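Local structure of putative efflux transporter (Bacteroides eggerthii, 4L8J) at residues A13-Q18 and L255-P259; S17-I21 and I247-I251; A80-A85 and N111-K116. The protein probably serves as the periplasmic membrane-fusion (adaptor) subunit of an efflux pump, of the HlyD secretion family. All blocks are in the same frame, centred on the assembly; numbering follows the deposited sequence.

How the contacts relate
All three contacts bring together parts of one elongated chain, but at different levels of burial. Contact 1 is partly buried, a two-stranded antiparallel pairing whose valines and selenomethionine are packed away while its serines, glutamine and asparagine stay partly exposed. Contact 2 lies at the surface and begins from the same residues, Ser17 and Gln18, its centre 12 Å from that of contact 1; here two turns meet through one backbone bond, a water and isoleucine side chains. Contact 3, also at the surface, lies on the far side of the chain's centre, its nearest atoms about 61 Å from contact 2, and relies on alanines and paired tyrosines between helices.

Contact 1: residues A13-Q18 and L255-P259; sequences ATVSSQ and LMNVP
Ser16 and Asn257 form an antiparallel hydrogen-bonded pair, and both backbone and side chains join them. The amide of Asn257 gives a short bond to the carbonyl of Ser16, N to O 2.7 Å, nearly straight at 171°. The two side chains lie on one face of the sheet, where Asn257 ND2 donates to Ser16 OG over 3.1 Å, with the hydroxyl in the amide plane. Ser16 holds OG between its backbone N and carbonyl carbon (chi1 66°), which turns it to this neighbour; a short hydroxyl and a short amide suit adjacent places on a partly exposed face.

One residue further, where Ser17 faces Met256 in a non-hydrogen-bonded pair, Met256 CA makes a CA-H...O contact with Ser16 O. The next backbone bond runs from Gln18 N to Leu255 O at 2.9 Å. The extended Gln18 side chain lies alongside that of Leu255, and a water links Gln18 OE1 to Leu255 N. At the other end, where the strands splay, a second water donates to both Thr14 O and Asn257 O.

The apolar contacts centre on Val15. Its CG1, anti to the backbone N (chi1 176°), packs on Met256 CB at 3.6 Å, the two side chains set roughly perpendicular; CG2 lies 4.1 Å from Val258 CG1. A branched chain and a long unbranched one suit this buried side, Met256 being present here as selenomethionine. Ala13 CB lies loosely near Pro259 CD, 4.4 Å away.

Ala13 and Met256 to Pro259 also pair antiparallel with a strand of the second subunit, so the sheet continues across the interface. This two-stranded antiparallel pairing of strands 8-17 and 256-259 is consistent with the out-and-back topology of membrane-fusion proteins, where N- and C-terminal parts meet.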
ATOM      1  N   ALA A  13     -16.415 -17.520   3.260  1.00 32.97           N
ATOM      2  CA  ALA A  13     -15.294 -17.400   2.333  1.00 32.77           C
ATOM      3  C   ALA A  13     -14.193 -18.273   2.821  1.00 35.38           C
ATOM      4  O   ALA A  13     -14.151 -18.612   4.015  1.00 35.25           O
ATOM      5  CB  ALA A  13     -14.821 -15.952   2.244  1.00 33.67           C
ATOM      6  N   THR A  14     -13.289 -18.642   1.908  1.00 31.43           N
ATOM      7  CA  THR A  14     -12.106 -19.434   2.211  0.50 30.56           C
ATOM      8  C   THR A  14     -10.961 -18.470   2.539  1.00 33.88           C
ATOM      9  O   THR A  14     -10.803 -17.486   1.824  1.00 32.40           O
ATOM     10  CB  THR A  14     -11.783 -20.307   0.987  0.50 33.93           C
ATOM     11  OG1 THR A  14     -12.993 -20.901   0.501  0.50 34.34           O
ATOM     12  CG2 THR A  14     -10.723 -21.361   1.273  0.50 27.93           C
ATOM     13  N   VAL A  15     -10.169 -18.750   3.574  1.00 32.22           N
ATOM     14  CA  VAL A  15      -8.982 -17.946   3.938  1.00 31.13           C
ATOM     15  C   VAL A  15      -7.942 -18.170   2.801  1.00 35.34           C
ATOM     16  O   VAL A  15      -7.710 -19.319   2.411  1.00 33.16           O
ATOM     17  CB  VAL A  15      -8.430 -18.348   5.331  1.00 32.75           C
ATOM     18  CG1 VAL A  15      -7.139 -17.591   5.667  1.00 32.80           C
ATOM     19  CG2 VAL A  15      -9.476 -18.125   6.424  1.00 32.04           C
ATOM     20  N   SER A  16      -7.374 -17.091   2.255  1.00 32.04           N
ATOM     21  CA  SER A  16      -6.400 -17.205   1.169  1.00 32.32           C
ATOM     22  C   SER A  16      -5.070 -16.543   1.565  1.00 34.38           C
ATOM     23  O   SER A  16      -5.037 -15.580   2.339  1.00 31.95           O
ATOM     24  CB  SER A  16      -6.957 -16.618  -0.132  1.00 35.31           C
ATOM     25  OG  SER A  16      -7.165 -15.213  -0.055  1.00 46.05           O
ATOM     26  N   SER A  17      -3.970 -17.128   1.092  1.00 31.28           N
ATOM     27  CA  SER A  17      -2.631 -16.605   1.321  1.00 31.59           C
ATOM     28  C   SER A  17      -2.491 -15.337   0.477  1.00 33.14           C
ATOM     29  O   SER A  17      -2.889 -15.341  -0.682  1.00 32.85           O
ATOM     30  CB  SER A  17      -1.589 -17.648   0.936  1.00 35.03           C
ATOM     31  OG  SER A  17      -0.297 -17.143   1.210  1.00 47.11           O
ATOM     32  N   GLN A  18      -1.999 -14.248   1.058  1.00 28.78           N
ATOM     33  CA  GLN A  18      -1.902 -12.964   0.343  1.00 28.40           C
ATOM     34  C   GLN A  18      -1.298 -13.056  -1.075  1.00 32.51           C
ATOM     35  O   GLN A  18      -1.875 -12.516  -2.025  1.00 32.19           O
ATOM     36  CB  GLN A  18      -1.067 -11.975   1.180  1.00 28.95           C
ATOM     37  CG  GLN A  18      -0.791 -10.656   0.479  1.00 32.96           C
ATOM     38  CD  GLN A  18       0.216  -9.838   1.232  1.00 41.26           C
ATOM     39  OE1 GLN A  18       1.138 -10.356   1.885  1.00 38.53           O
ATOM     40  NE2 GLN A  18       0.031  -8.534   1.182  1.00 36.43           N
ATOM     41  N   LEU A 255       0.878 -13.452   5.336  1.00 35.43           N
ATOM     42  CA  LEU A 255      -0.368 -12.800   5.685  1.00 33.52           C
ATOM     43  C   LEU A 255      -1.527 -13.491   4.970  1.00 35.35           C
ATOM     44  O   LEU A 255      -1.360 -13.906   3.825  1.00 33.20           O
ATOM     45  CB  LEU A 255      -0.345 -11.303   5.352  1.00 32.48           C
ATOM     46  CG  LEU A 255       0.790 -10.460   5.978  1.00 36.55           C
ATOM     47  CD1 LEU A 255       0.594  -9.037   5.651  1.00 36.19           C
ATOM     48  CD2 LEU A 255       0.859 -10.625   7.487  1.00 37.06           C
HETATM   49  N   MSE A 256      -2.699 -13.588   5.652  1.00 30.25           N
HETATM   50  CA  MSE A 256      -3.928 -14.199   5.120  1.00 29.37           C
HETATM   51  C   MSE A 256      -4.934 -13.127   4.805  1.00 33.34           C
HETATM   52  O   MSE A 256      -4.992 -12.113   5.517  1.00 33.48           O
HETATM   53  CB  MSE A 256      -4.562 -15.183   6.138  1.00 31.22           C
HETATM   54  CG  MSE A 256      -3.631 -16.283   6.647  1.00 38.15           C
HETATM   55 SE   MSE A 256      -3.235 -17.552   5.227  0.75 45.42          SE
HETATM   56  CE  MSE A 256      -1.224 -17.485   5.362  1.00 42.20           C
ATOM     57  N   ASN A 257      -5.725 -13.335   3.750  1.00 30.84           N
ATOM     58  CA  ASN A 257      -6.828 -12.453   3.405  1.00 31.41           C
ATOM     59  C   ASN A 257      -8.117 -12.954   4.002  1.00 35.22           C
ATOM     60  O   ASN A 257      -8.462 -14.143   3.829  1.00 31.03           O
ATOM     61  CB  ASN A 257      -7.079 -12.380   1.892  1.00 36.21           C
ATOM     62  CG  ASN A 257      -6.003 -11.782   1.052  1.00 55.34           C
ATOM     63  OD1 ASN A 257      -5.582 -10.655   1.287  1.00 40.97           O
ATOM     64  ND2 ASN A 257      -5.682 -12.465  -0.055  1.00 47.82           N
ATOM     65  N   VAL A 258      -8.878 -12.030   4.600  1.00 31.84           N
ATOM     66  CA  VAL A 258     -10.254 -12.277   5.016  1.00 32.16           C
ATOM     67  C   VAL A 258     -11.063 -11.018   4.731  1.00 31.82           C
ATOM     68  O   VAL A 258     -10.540  -9.928   4.977  1.00 31.23           O
ATOM     69  CB  VAL A 258     -10.483 -12.755   6.486  1.00 38.00           C
ATOM     70  CG1 VAL A 258      -9.792 -14.076   6.776  1.00 38.81           C
ATOM     71  CG2 VAL A 258     -10.123 -11.693   7.517  1.00 37.53           C
ATOM     72  N   PRO A 259     -12.351 -11.105   4.326  1.00 27.95           N
ATOM     73  CA  PRO A 259     -13.152  -9.872   4.196  1.00 28.02           C
ATOM     74  C   PRO A 259     -13.279  -9.155   5.541  1.00 33.69           C
ATOM     75  O   PRO A 259     -13.258  -9.791   6.608  1.00 33.77           O
ATOM     76  CB  PRO A 259     -14.524 -10.396   3.738  1.00 29.94           C
ATOM     77  CG  PRO A 259     -14.193 -11.680   2.995  1.00 33.19           C
ATOM     78  CD  PRO A 259     -13.133 -12.285   3.917  1.00 28.63           C
TER
HETATM   79  O   HOH W   1     -10.942 -14.982   2.430  1.00 48.34           O
HETATM   80  O   HOH W   2       2.057 -12.749   2.797  1.00 39.39           O

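Contact 2: residues S17-I21 and I247-I251; sequences SQSVI and IAPFI
Two type I beta turns, Ser17 to Val20 and Ala248 to Ile251, meet beside the ends of strands 20-29 and 238-246, neighbours in the closed six-stranded antiparallel barrel. Ser19 is the hub of this junction. Its carbonyl O accepts a bond from Ile247 N at 3.0 Å, with the donor tilted 21° from the carbonyl plane, and its CB packs against the methyl of Ala248 at 3.6 Å. A small residue suits each of these places, because the two backbones come close here.

The hydroxyl of Ser19 is held by Asp246, whose OD1 also takes the amide of Ala248. A water adds a further link, donating to Ser19 OG and to Ala248 O.

Ile247 turns CG1 between its backbone N and carbonyl carbon (chi1 63°), which brings CD1 within 4.0 Å of Ile21 CG1. Leu178 of helix 176-180 packs on both isoleucines, making a small apolar cluster with them. Further out, Ile251 CD1 comes 3.7 Å from Gln18 OE1.

Because Asp246 holds both Ser19 OG and Ala248 N, its carboxylate works together with the bond from Ile247 N to Ser19 O: between them they tie the start of strand 20-29 to the loop that follows strand 238-246, with the water as a further bridge.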
ATOM      1  N   SER A  17      -3.970 -17.128   1.092  1.00 31.28           N
ATOM      2  CA  SER A  17      -2.631 -16.605   1.321  1.00 31.59           C
ATOM      3  C   SER A  17      -2.491 -15.337   0.477  1.00 33.14           C
ATOM      4  O   SER A  17      -2.889 -15.341  -0.682  1.00 32.85           O
ATOM      5  CB  SER A  17      -1.589 -17.648   0.936  1.00 35.03           C
ATOM      6  OG  SER A  17      -0.297 -17.143   1.210  1.00 47.11           O
ATOM      7  N   GLN A  18      -1.999 -14.248   1.058  1.00 28.78           N
ATOM      8  CA  GLN A  18      -1.902 -12.964   0.343  1.00 28.40           C
ATOM      9  C   GLN A  18      -1.298 -13.056  -1.075  1.00 32.51           C
ATOM     10  O   GLN A  18      -1.875 -12.516  -2.025  1.00 32.19           O
ATOM     11  CB  GLN A  18      -1.067 -11.975   1.180  1.00 28.95           C
ATOM     12  CG  GLN A  18      -0.791 -10.656   0.479  1.00 32.96           C
ATOM     13  CD  GLN A  18       0.216  -9.838   1.232  1.00 41.26           C
ATOM     14  OE1 GLN A  18       1.138 -10.356   1.885  1.00 38.53           O
ATOM     15  NE2 GLN A  18       0.031  -8.534   1.182  1.00 36.43           N
ATOM     16  N   SER A  19      -0.149 -13.727  -1.214  1.00 27.98           N
ATOM     17  CA  SER A  19       0.582 -13.705  -2.479  1.00 27.85           C
ATOM     18  C   SER A  19       0.378 -14.924  -3.391  1.00 32.06           C
ATOM     19  O   SER A  19       1.076 -15.021  -4.410  1.00 33.17           O
ATOM     20  CB  SER A  19       2.079 -13.547  -2.195  1.00 27.30           C
ATOM     21  OG  SER A  19       2.558 -14.682  -1.498  1.00 32.91           O
ATOM     22  N   VAL A  20      -0.494 -15.858  -3.015  1.00 27.48           N
ATOM     23  CA  VAL A  20      -0.767 -17.038  -3.837  1.00 27.96           C
ATOM     24  C   VAL A  20      -1.903 -16.671  -4.797  1.00 32.58           C
ATOM     25  O   VAL A  20      -3.000 -16.340  -4.363  1.00 32.55           O
ATOM     26  CB  VAL A  20      -1.077 -18.311  -2.984  1.00 31.76           C
ATOM     27  CG1 VAL A  20      -1.553 -19.480  -3.861  1.00 31.96           C
ATOM     28  CG2 VAL A  20       0.150 -18.731  -2.180  1.00 31.66           C
ATOM     29  N   ILE A  21      -1.622 -16.687  -6.100  1.00 29.88           N
ATOM     30  CA  ILE A  21      -2.606 -16.404  -7.135  1.00 28.07           C
ATOM     31  C   ILE A  21      -3.211 -17.714  -7.614  1.00 31.10           C
ATOM     32  O   ILE A  21      -2.487 -18.654  -7.913  1.00 30.02           O
ATOM     33  CB  ILE A  21      -2.001 -15.593  -8.311  1.00 31.29           C
ATOM     34  CG1 ILE A  21      -1.228 -14.330  -7.840  1.00 30.35           C
ATOM     35  CG2 ILE A  21      -3.076 -15.282  -9.413  1.00 31.99           C
ATOM     36  CD1 ILE A  21      -2.044 -13.271  -7.060  1.00 35.65           C
ATOM     37  N   ILE A 247       3.460 -15.763  -6.150  1.00 28.71           N
ATOM     38  CA  ILE A 247       4.229 -14.732  -6.845  1.00 27.34           C
ATOM     39  C   ILE A 247       5.157 -13.929  -5.901  1.00 31.43           C
ATOM     40  O   ILE A 247       5.869 -13.052  -6.374  1.00 30.83           O
ATOM     41  CB  ILE A 247       3.341 -13.783  -7.681  1.00 30.09           C
ATOM     42  CG1 ILE A 247       2.358 -12.971  -6.800  1.00 29.37           C
ATOM     43  CG2 ILE A 247       2.637 -14.544  -8.833  1.00 30.93           C
ATOM     44  CD1 ILE A 247       1.795 -11.770  -7.598  1.00 34.81           C
ATOM     45  N   ALA A 248       5.141 -14.195  -4.587  1.00 29.74           N
ATOM     46  CA  ALA A 248       6.053 -13.507  -3.634  1.00 29.66           C
ATOM     47  C   ALA A 248       6.518 -14.496  -2.568  1.00 33.18           C
ATOM     48  O   ALA A 248       6.172 -14.354  -1.395  1.00 31.72           O
ATOM     49  CB  ALA A 248       5.367 -12.303  -2.993  1.00 30.26           C
ATOM     50  N   PRO A 249       7.254 -15.556  -2.964  1.00 34.06           N
ATOM     51  CA  PRO A 249       7.648 -16.584  -1.976  1.00 35.08           C
ATOM     52  C   PRO A 249       8.629 -16.075  -0.912  1.00 38.54           C
ATOM     53  O   PRO A 249       8.676 -16.630   0.178  1.00 41.47           O
ATOM     54  CB  PRO A 249       8.282 -17.688  -2.843  1.00 37.20           C
ATOM     55  CG  PRO A 249       8.810 -16.953  -4.064  1.00 41.74           C
ATOM     56  CD  PRO A 249       7.756 -15.886  -4.324  1.00 36.77           C
ATOM     57  N   PHE A 250       9.338 -14.999  -1.204  1.00 33.28           N
ATOM     58  CA  PHE A 250      10.330 -14.348  -0.352  1.00 33.53           C
ATOM     59  C   PHE A 250       9.727 -13.750   0.932  1.00 39.92           C
ATOM     60  O   PHE A 250      10.497 -13.462   1.856  1.00 40.40           O
ATOM     61  CB  PHE A 250      11.043 -13.226  -1.131  1.00 35.16           C
ATOM     62  CG  PHE A 250      10.133 -12.270  -1.880  1.00 35.96           C
ATOM     63  CD1 PHE A 250       9.586 -11.154  -1.246  1.00 37.98           C
ATOM     64  CD2 PHE A 250       9.828 -12.480  -3.224  1.00 35.88           C
ATOM     65  CE1 PHE A 250       8.729 -10.290  -1.934  1.00 37.66           C
ATOM     66  CE2 PHE A 250       9.005 -11.587  -3.923  1.00 37.59           C
ATOM     67  CZ  PHE A 250       8.448 -10.509  -3.274  1.00 35.74           C
ATOM     68  N   ILE A 251       8.381 -13.507   0.980  1.00 36.21           N
ATOM     69  CA  ILE A 251       7.722 -12.879   2.148  1.00 36.37           C
ATOM     70  C   ILE A 251       8.004 -13.719   3.387  1.00 42.13           C
ATOM     71  O   ILE A 251       7.766 -14.923   3.366  1.00 40.46           O
ATOM     72  CB  ILE A 251       6.205 -12.637   1.930  1.00 38.76           C
ATOM     73  CG1 ILE A 251       5.988 -11.476   0.939  1.00 37.99           C
ATOM     74  CG2 ILE A 251       5.449 -12.375   3.286  1.00 40.04           C
ATOM     75  CD1 ILE A 251       4.488 -11.333   0.516  1.00 37.97           C
TER
HETATM   76  O   HOH W   3       4.543 -16.026   0.260  1.00 41.63           O

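Contact 3: residues A80-A85 and N111-K116; sequences AYETAA and NYQKAK
The helical segments 80-85 and 111-116 run antiparallel, their axes 157° apart in direction and 8.6 Å apart at closest approach. Such close approach suits alanine: the methyls of Ala84 and Ala115 meet at 3.8 Å, while Ala115 CB also rests by Tyr81 CA and Ala84 CB by Tyr112 CA.

Both tyrosine rings lie on one side of this alanine pair, Tyr81 and Tyr112 each leaning toward the other helix. Tyr81 puts CG anti to the backbone N (chi1 170°) and Tyr112 adopts the same torsion, so the two phenols run alongside each other with their hydroxyl ends together. Their planes are turned 42° apart, and Tyr81 CE1 touches Tyr112 CE1 at 3.5 Å. At the ends the hydroxyls are hydrogen-bonded, Tyr81 OH to Tyr112 OH at 3.1 Å. Ala85 CB packs on Tyr112 CE1 at 3.7 Å, whereas Lys116 runs alongside Tyr81, its CB near the ring. Tyr119, further along the same helix as Lys116, also meets the Tyr81 ring.

Replacing Tyr81 by an alanine would probably leave Tyr112 OH without this partner and open a gap beside Lys116 and Tyr119.

The pair belongs to helices 68-95 and 102-127, consistent with the alpha-helical hairpin (antiparallel coiled-coil type) found in HlyD-type adaptors. Small methyls let the helices come close, while at the partly exposed margin the tyrosines add ring-carbon packing and one hydrogen bond, in which either hydroxyl could donate.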
ATOM      1  N   ALA A  80      20.631 -77.963 -39.515  1.00 45.88           N
ATOM      2  CA  ALA A  80      21.491 -77.490 -40.613  1.00 45.45           C
ATOM      3  C   ALA A  80      22.566 -76.511 -40.106  1.00 47.75           C
ATOM      4  O   ALA A  80      23.709 -76.598 -40.539  1.00 47.45           O
ATOM      5  CB  ALA A  80      20.658 -76.850 -41.712  1.00 45.59           C
ATOM      6  N   TYR A  81      22.220 -75.639 -39.140  1.00 45.09           N
ATOM      7  CA  TYR A  81      23.165 -74.698 -38.539  1.00 43.53           C
ATOM      8  C   TYR A  81      24.206 -75.442 -37.732  1.00 45.41           C
ATOM      9  O   TYR A  81      25.378 -75.131 -37.846  1.00 44.64           O
ATOM     10  CB  TYR A  81      22.453 -73.653 -37.647  1.00 44.79           C
ATOM     11  CG  TYR A  81      23.420 -72.824 -36.834  1.00 46.76           C
ATOM     12  CD1 TYR A  81      24.101 -71.751 -37.405  1.00 47.36           C
ATOM     13  CD2 TYR A  81      23.710 -73.150 -35.511  1.00 48.68           C
ATOM     14  CE1 TYR A  81      25.037 -71.018 -36.681  1.00 46.65           C
ATOM     15  CE2 TYR A  81      24.644 -72.422 -34.775  1.00 49.75           C
ATOM     16  CZ  TYR A  81      25.304 -71.354 -35.365  1.00 58.03           C
ATOM     17  OH  TYR A  81      26.211 -70.617 -34.644  1.00 64.34           O
ATOM     18  N   GLU A  82      23.781 -76.398 -36.890  1.00 43.57           N
ATOM     19  CA  GLU A  82      24.684 -77.177 -36.047  1.00 43.70           C
ATOM     20  C   GLU A  82      25.693 -77.987 -36.873  1.00 48.16           C
ATOM     21  O   GLU A  82      26.864 -78.042 -36.485  1.00 47.59           O
ATOM     22  CB  GLU A  82      23.894 -78.096 -35.126  1.00 46.27           C
ATOM     23  CG  GLU A  82      23.286 -77.321 -33.970  1.00 55.27           C
ATOM     24  CD  GLU A  82      22.259 -78.064 -33.142  1.00 71.07           C
ATOM     25  OE1 GLU A  82      22.083 -79.287 -33.348  1.00 59.69           O
ATOM     26  OE2 GLU A  82      21.639 -77.411 -32.273  1.00 65.37           O
ATOM     27  N   THR A  83      25.251 -78.597 -38.003  1.00 44.13           N
ATOM     28  CA  THR A  83      26.137 -79.347 -38.914  1.00 43.31           C
ATOM     29  C   THR A  83      27.113 -78.375 -39.598  1.00 45.88           C
ATOM     30  O   THR A  83      28.304 -78.675 -39.668  1.00 46.74           O
ATOM     31  CB  THR A  83      25.323 -80.136 -39.968  1.00 49.77           C
ATOM     32  OG1 THR A  83      24.426 -81.016 -39.313  1.00 49.58           O
ATOM     33  CG2 THR A  83      26.207 -80.950 -40.917  1.00 48.64           C
ATOM     34  N   ALA A  84      26.626 -77.220 -40.101  1.00 41.14           N
ATOM     35  CA  ALA A  84      27.508 -76.248 -40.775  1.00 39.74           C
ATOM     36  C   ALA A  84      28.527 -75.668 -39.805  1.00 44.68           C
ATOM     37  O   ALA A  84      29.683 -75.494 -40.183  1.00 45.21           O
ATOM     38  CB  ALA A  84      26.697 -75.131 -41.410  1.00 39.53           C
ATOM     39  N   ALA A  85      28.119 -75.403 -38.549  1.00 41.07           N
ATOM     40  CA  ALA A  85      29.025 -74.865 -37.529  1.00 41.22           C
ATOM     41  C   ALA A  85      30.145 -75.880 -37.187  1.00 44.81           C
ATOM     42  O   ALA A  85      31.308 -75.496 -37.090  1.00 42.72           O
ATOM     43  CB  ALA A  85      28.234 -74.479 -36.269  1.00 41.98           C
ATOM     44  N   ASN A 111      28.778 -71.440 -46.537  1.00 38.16           N
ATOM     45  CA  ASN A 111      27.693 -72.351 -46.149  1.00 38.92           C
ATOM     46  C   ASN A 111      27.226 -72.113 -44.710  1.00 43.07           C
ATOM     47  O   ASN A 111      26.030 -72.200 -44.420  1.00 43.30           O
ATOM     48  CB  ASN A 111      28.132 -73.806 -46.302  1.00 41.49           C
ATOM     49  CG  ASN A 111      28.155 -74.329 -47.724  1.00 66.84           C
ATOM     50  OD1 ASN A 111      27.681 -73.682 -48.667  1.00 65.04           O
ATOM     51  ND2 ASN A 111      28.676 -75.551 -47.906  1.00 54.70           N
ATOM     52  N   TYR A 112      28.170 -71.809 -43.812  1.00 38.90           N
ATOM     53  CA  TYR A 112      27.883 -71.527 -42.410  1.00 37.41           C
ATOM     54  C   TYR A 112      27.052 -70.247 -42.284  1.00 39.92           C
ATOM     55  O   TYR A 112      26.065 -70.248 -41.553  1.00 39.67           O
ATOM     56  CB  TYR A 112      29.193 -71.420 -41.613  1.00 38.76           C
ATOM     57  CG  TYR A 112      29.013 -70.861 -40.221  1.00 41.15           C
ATOM     58  CD1 TYR A 112      28.508 -71.652 -39.190  1.00 43.58           C
ATOM     59  CD2 TYR A 112      29.279 -69.523 -39.948  1.00 40.97           C
ATOM     60  CE1 TYR A 112      28.290 -71.127 -37.917  1.00 44.21           C
ATOM     61  CE2 TYR A 112      29.058 -68.986 -38.683  1.00 41.97           C
ATOM     62  CZ  TYR A 112      28.590 -69.799 -37.663  1.00 52.24           C
ATOM     63  OH  TYR A 112      28.379 -69.270 -36.413  1.00 61.15           O
ATOM     64  N   GLN A 113      27.439 -69.156 -42.981  1.00 34.14           N
ATOM     65  CA  GLN A 113      26.682 -67.904 -42.915  1.00 33.33           C
ATOM     66  C   GLN A 113      25.260 -68.099 -43.471  1.00 38.44           C
ATOM     67  O   GLN A 113      24.317 -67.579 -42.892  1.00 37.14           O
ATOM     68  CB  GLN A 113      27.409 -66.757 -43.640  1.00 34.77           C
ATOM     69  CG  GLN A 113      28.835 -66.479 -43.080  1.00 52.62           C
ATOM     70  CD  GLN A 113      28.957 -65.761 -41.733  1.00 62.68           C
ATOM     71  OE1 GLN A 113      27.997 -65.597 -40.960  1.00 48.78           O
ATOM     72  NE2 GLN A 113      30.170 -65.316 -41.423  1.00 49.66           N
ATOM     73  N   LYS A 114      25.110 -68.879 -44.562  1.00 37.74           N
ATOM     74  CA  LYS A 114      23.812 -69.213 -45.159  1.00 38.35           C
ATOM     75  C   LYS A 114      22.950 -69.931 -44.124  1.00 40.95           C
ATOM     76  O   LYS A 114      21.832 -69.502 -43.881  1.00 41.11           O
ATOM     77  CB  LYS A 114      24.001 -70.077 -46.430  1.00 40.92           C
ATOM     78  CG  LYS A 114      24.467 -69.252 -47.634  1.00 57.48           C
ATOM     79  CD  LYS A 114      25.249 -70.082 -48.669  1.00 70.47           C
ATOM     80  CE  LYS A 114      25.845 -69.247 -49.790  1.00 78.53           C
ATOM     81  NZ  LYS A 114      26.858 -68.259 -49.310  1.00 80.95           N
ATOM     82  N   ALA A 115      23.499 -70.981 -43.474  1.00 37.83           N
ATOM     83  CA  ALA A 115      22.827 -71.758 -42.430  1.00 38.17           C
ATOM     84  C   ALA A 115      22.484 -70.879 -41.214  1.00 41.04           C
ATOM     85  O   ALA A 115      21.385 -70.984 -40.687  1.00 40.85           O
ATOM     86  CB  ALA A 115      23.697 -72.925 -42.007  1.00 39.02           C
ATOM     87  N   LYS A 116      23.416 -69.995 -40.804  1.00 36.47           N
ATOM     88  CA  LYS A 116      23.243 -69.054 -39.697  1.00 35.44           C
ATOM     89  C   LYS A 116      22.079 -68.099 -39.980  1.00 40.60           C
ATOM     90  O   LYS A 116      21.213 -67.939 -39.123  1.00 40.71           O
ATOM     91  CB  LYS A 116      24.548 -68.263 -39.438  1.00 35.54           C
ATOM     92  CG  LYS A 116      24.479 -67.376 -38.206  1.00 44.79           C
ATOM     93  CD  LYS A 116      25.823 -66.770 -37.840  1.00 54.42           C
ATOM     94  CE  LYS A 116      25.792 -66.175 -36.456  1.00 70.77           C
ATOM     95  NZ  LYS A 116      25.516 -67.200 -35.408  1.00 89.41           N
TER